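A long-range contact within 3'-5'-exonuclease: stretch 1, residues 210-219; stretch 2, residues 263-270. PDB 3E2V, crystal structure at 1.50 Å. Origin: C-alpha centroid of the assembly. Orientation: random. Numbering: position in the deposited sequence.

Stretch 1 (210-219) FVQILERFVV
Stretch 2, residues 263-270: QKLLNLSP

Two helical segments of one chain pack side by side in this 3'-5'-exonuclease. Stretch 1 is helical throughout, from F210 to V219, and its helix begins earlier in the chain. Stretch 2 enters as a helix, also begun earlier, and has left it by S269. The two helix axes run in the same direction, 4° from parallel, and approach to 10.6 Å. That spacing leaves room for side chains between the backbones. The register sets E215 beside L268, with CA of E215 to CA of L268 at 6.7 Å. V218 lies beside S269, with CA to CA at 7.4 Å.

Helical backbone angles hold along stretch 1, with phi from -84° to -58° and psi from -49° to -31°. Its backbone bonds include L214 N to F210 O at 3.0 Å, E215 N to V211 O at 2.8 Å and V218 N to L214 O at 2.9 Å. In stretch 2, N267 N donates to Q263 O at 3.0 Å. S269 turns extended, at phi -167° and psi 143°. No hydrogen bond crosses between the stretches. The contact is mainly apolar and buries 337 Å², both sides summed.

F210 starts the contact. Its CA-to-CB bond points sideways, but the ring end comes nearer to stretch 2. With chi1 t and chi2 80°, CE2 of F210 lies 3.7 Å from CD2 of L265. The methyl sits at the ring edge, near its plane. L265 is m at chi1 and t at chi2.

V211 points toward stretch 2, with chi1 t. Its CG2 is 4.0 Å from CD2 of L265 and 4.4 Å from CB of K264. K264 starts toward stretch 1, but its extended chain, m at chi1 and t from chi2 to chi4, leads the end away. The other methyl, CG1 of V211, lies 4.2 Å from CD1 of L268. V211 therefore touches residues on successive turns of the facing helix.

Q212 points away, and I213 is out of reach. L214 points toward stretch 2, m at chi1 and t at chi2. Its CB packs 3.8 Å from CD2 of L268.

E215 offers its backbone and the base of its side chain. CA of E215 is 3.8 Å from CD1 of L268, and CB of E215 is 4.0 Å from the same methyl. Chi1 is t and chi2 is -91°, so the carboxylate end leads away from the apolar contact.

L268 is the knob of the interface. Its side chain, t at chi1 and p at chi2, sits in a hole formed by V211, L214, E215 and V218. It has the largest area covered by the opposing stretch.

R216 and F217 make no contact. V218 points toward stretch 2 with chi1 t and closes the hole. Its CG2 is 4.1 Å from CD1 of L268, while its CG1 reaches 3.8 Å from the backbone O of L268. CG2 of V218 also lies 4.5 Å from CB of S269. V219 is out of reach.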

# COMPACT_ATOMS: atom_id res chain seq x y z
N PHE A 210 15.96 3.49 5.48
CA PHE A 210 14.80 2.61 5.72
C PHE A 210 15.31 1.31 6.32
O PHE A 210 14.80 0.84 7.35
CB PHE A 210 14.13 2.39 4.36
CG PHE A 210 12.91 1.50 4.35
CD1 PHE A 210 11.66 1.99 4.73
CD2 PHE A 210 12.99 0.22 3.81
CE1 PHE A 210 10.51 1.18 4.63
CE2 PHE A 210 11.84 -0.60 3.71
CZ PHE A 210 10.61 -0.11 4.14
N VAL A 211 16.35 0.73 5.71
CA VAL A 211 16.93 -0.51 6.22
C VAL A 211 17.56 -0.31 7.60
O VAL A 211 17.42 -1.17 8.47
CB VAL A 211 17.94 -1.10 5.20
CG1 VAL A 211 18.81 -2.21 5.83
CG2 VAL A 211 17.18 -1.65 3.99
N GLN A 212 18.24 0.82 7.80
CA GLN A 212 18.85 1.10 9.08
C GLN A 212 17.81 1.09 10.22
O GLN A 212 18.05 0.51 11.28
CB GLN A 212 19.58 2.45 9.03
CG GLN A 212 20.36 2.76 10.30
CD GLN A 212 21.06 4.10 10.24
OE1 GLN A 212 22.23 4.21 10.64
NE2 GLN A 212 20.36 5.13 9.78
N ILE A 213 16.67 1.73 10.00
CA ILE A 213 15.64 1.76 11.04
C ILE A 213 15.04 0.37 11.24
O ILE A 213 14.92 -0.13 12.37
CB ILE A 213 14.55 2.78 10.68
CG1 ILE A 213 15.11 4.19 10.88
CG2 ILE A 213 13.32 2.60 11.56
CD1 ILE A 213 14.32 5.30 10.20
N LEU A 214 14.66 -0.29 10.14
CA LEU A 214 14.06 -1.61 10.28
C LEU A 214 14.98 -2.66 10.89
O LEU A 214 14.51 -3.54 11.62
CB LEU A 214 13.52 -2.10 8.93
CG LEU A 214 12.29 -1.33 8.44
CD1 LEU A 214 12.01 -1.67 6.98
CD2 LEU A 214 11.08 -1.65 9.29
N GLU A 215 16.27 -2.57 10.58
CA GLU A 215 17.22 -3.55 11.11
C GLU A 215 17.23 -3.55 12.63
O GLU A 215 17.39 -4.63 13.25
CB GLU A 215 18.63 -3.30 10.57
CG GLU A 215 19.62 -4.39 10.91
CD GLU A 215 20.37 -4.12 12.21
OE1 GLU A 215 20.18 -3.05 12.83
OE2 GLU A 215 21.18 -5.00 12.61
N ARG A 216 17.07 -2.37 13.24
CA ARG A 216 17.03 -2.31 14.71
C ARG A 216 15.85 -3.08 15.29
O ARG A 216 15.96 -3.70 16.35
CB ARG A 216 17.04 -0.87 15.22
CG ARG A 216 18.37 -0.19 14.98
CD ARG A 216 18.54 1.04 15.85
NE ARG A 216 17.41 1.95 15.77
CZ ARG A 216 17.28 2.93 14.86
NH1 ARG A 216 18.23 3.16 13.96
NH2 ARG A 216 16.20 3.68 14.87
N PHE A 217 14.71 -3.06 14.59
CA PHE A 217 13.55 -3.83 15.01
C PHE A 217 13.67 -5.33 14.65
O PHE A 217 13.12 -6.17 15.35
CB PHE A 217 12.29 -3.25 14.37
CG PHE A 217 11.85 -1.94 14.96
CD1 PHE A 217 10.88 -1.89 15.97
CD2 PHE A 217 12.41 -0.73 14.52
CE1 PHE A 217 10.48 -0.67 16.53
CE2 PHE A 217 12.00 0.49 15.06
CZ PHE A 217 11.05 0.52 16.07
N VAL A 218 14.36 -5.64 13.56
CA VAL A 218 14.57 -7.03 13.17
C VAL A 218 15.45 -7.75 14.21
O VAL A 218 15.13 -8.88 14.63
CB VAL A 218 15.19 -7.14 11.74
CG1 VAL A 218 15.73 -8.56 11.47
CG2 VAL A 218 14.15 -6.75 10.68
N VAL A 219 16.52 -7.08 14.64
CA VAL A 219 17.46 -7.65 15.64
C VAL A 219 16.96 -7.44 17.06
O VAL A 219 17.14 -8.31 17.91
CB VAL A 219 18.87 -7.06 15.48
CG1 VAL A 219 19.80 -7.60 16.59
CG2 VAL A 219 19.40 -7.42 14.09
N GLN A 263 18.39 -6.11 -3.24
CA GLN A 263 19.17 -7.05 -2.46
C GLN A 263 19.27 -6.61 -0.99
O GLN A 263 19.19 -7.45 -0.08
CB GLN A 263 20.54 -7.27 -3.10
CG GLN A 263 20.46 -7.97 -4.46
CD GLN A 263 19.72 -9.30 -4.39
OE1 GLN A 263 19.99 -10.13 -3.51
NE2 GLN A 263 18.78 -9.51 -5.30
N LYS A 264 19.39 -5.31 -0.74
CA LYS A 264 19.40 -4.83 0.64
C LYS A 264 18.09 -5.18 1.34
O LYS A 264 18.09 -5.59 2.51
CB LYS A 264 19.64 -3.32 0.69
CG LYS A 264 21.07 -2.90 0.30
CD LYS A 264 21.18 -1.40 0.12
CE LYS A 264 22.62 -1.01 -0.17
NZ LYS A 264 22.79 0.43 -0.48
N LEU A 265 16.96 -5.03 0.64
CA LEU A 265 15.67 -5.34 1.24
C LEU A 265 15.51 -6.84 1.49
O LEU A 265 15.08 -7.25 2.57
CB LEU A 265 14.53 -4.80 0.37
CG LEU A 265 14.45 -3.27 0.24
CD1 LEU A 265 13.39 -2.92 -0.79
CD2 LEU A 265 14.10 -2.63 1.57
N LEU A 266 15.87 -7.66 0.50
CA LEU A 266 15.70 -9.11 0.64
C LEU A 266 16.56 -9.68 1.75
O LEU A 266 16.15 -10.64 2.41
CB LEU A 266 15.99 -9.84 -0.68
CG LEU A 266 15.03 -9.53 -1.83
CD1 LEU A 266 15.56 -10.14 -3.13
CD2 LEU A 266 13.61 -10.03 -1.57
N ASN A 267 17.73 -9.08 1.95
CA ASN A 267 18.68 -9.56 2.96
C ASN A 267 18.35 -9.07 4.37
O ASN A 267 18.84 -9.62 5.35
CB ASN A 267 20.10 -9.19 2.53
CG ASN A 267 20.60 -10.04 1.37
OD1 ASN A 267 20.30 -11.23 1.27
ND2 ASN A 267 21.36 -9.43 0.47
N LEU A 268 17.52 -8.03 4.46
CA LEU A 268 17.10 -7.50 5.76
C LEU A 268 16.39 -8.58 6.60
O LEU A 268 16.64 -8.69 7.80
CB LEU A 268 16.21 -6.27 5.55
CG LEU A 268 15.45 -5.64 6.72
CD1 LEU A 268 16.44 -5.07 7.74
CD2 LEU A 268 14.56 -4.54 6.18
N SER A 269 15.53 -9.37 5.95
CA SER A 269 14.72 -10.39 6.63
C SER A 269 14.10 -11.32 5.61
O SER A 269 13.69 -10.87 4.55
CB SER A 269 13.59 -9.73 7.41
OG SER A 269 12.62 -10.68 7.81
N PRO A 270 14.01 -12.62 5.92
CA PRO A 270 13.30 -13.55 5.05
C PRO A 270 11.82 -13.20 4.94
O PRO A 270 11.13 -13.70 4.06
CB PRO A 270 13.49 -14.91 5.75
CG PRO A 270 13.80 -14.57 7.14
CD PRO A 270 14.60 -13.32 7.08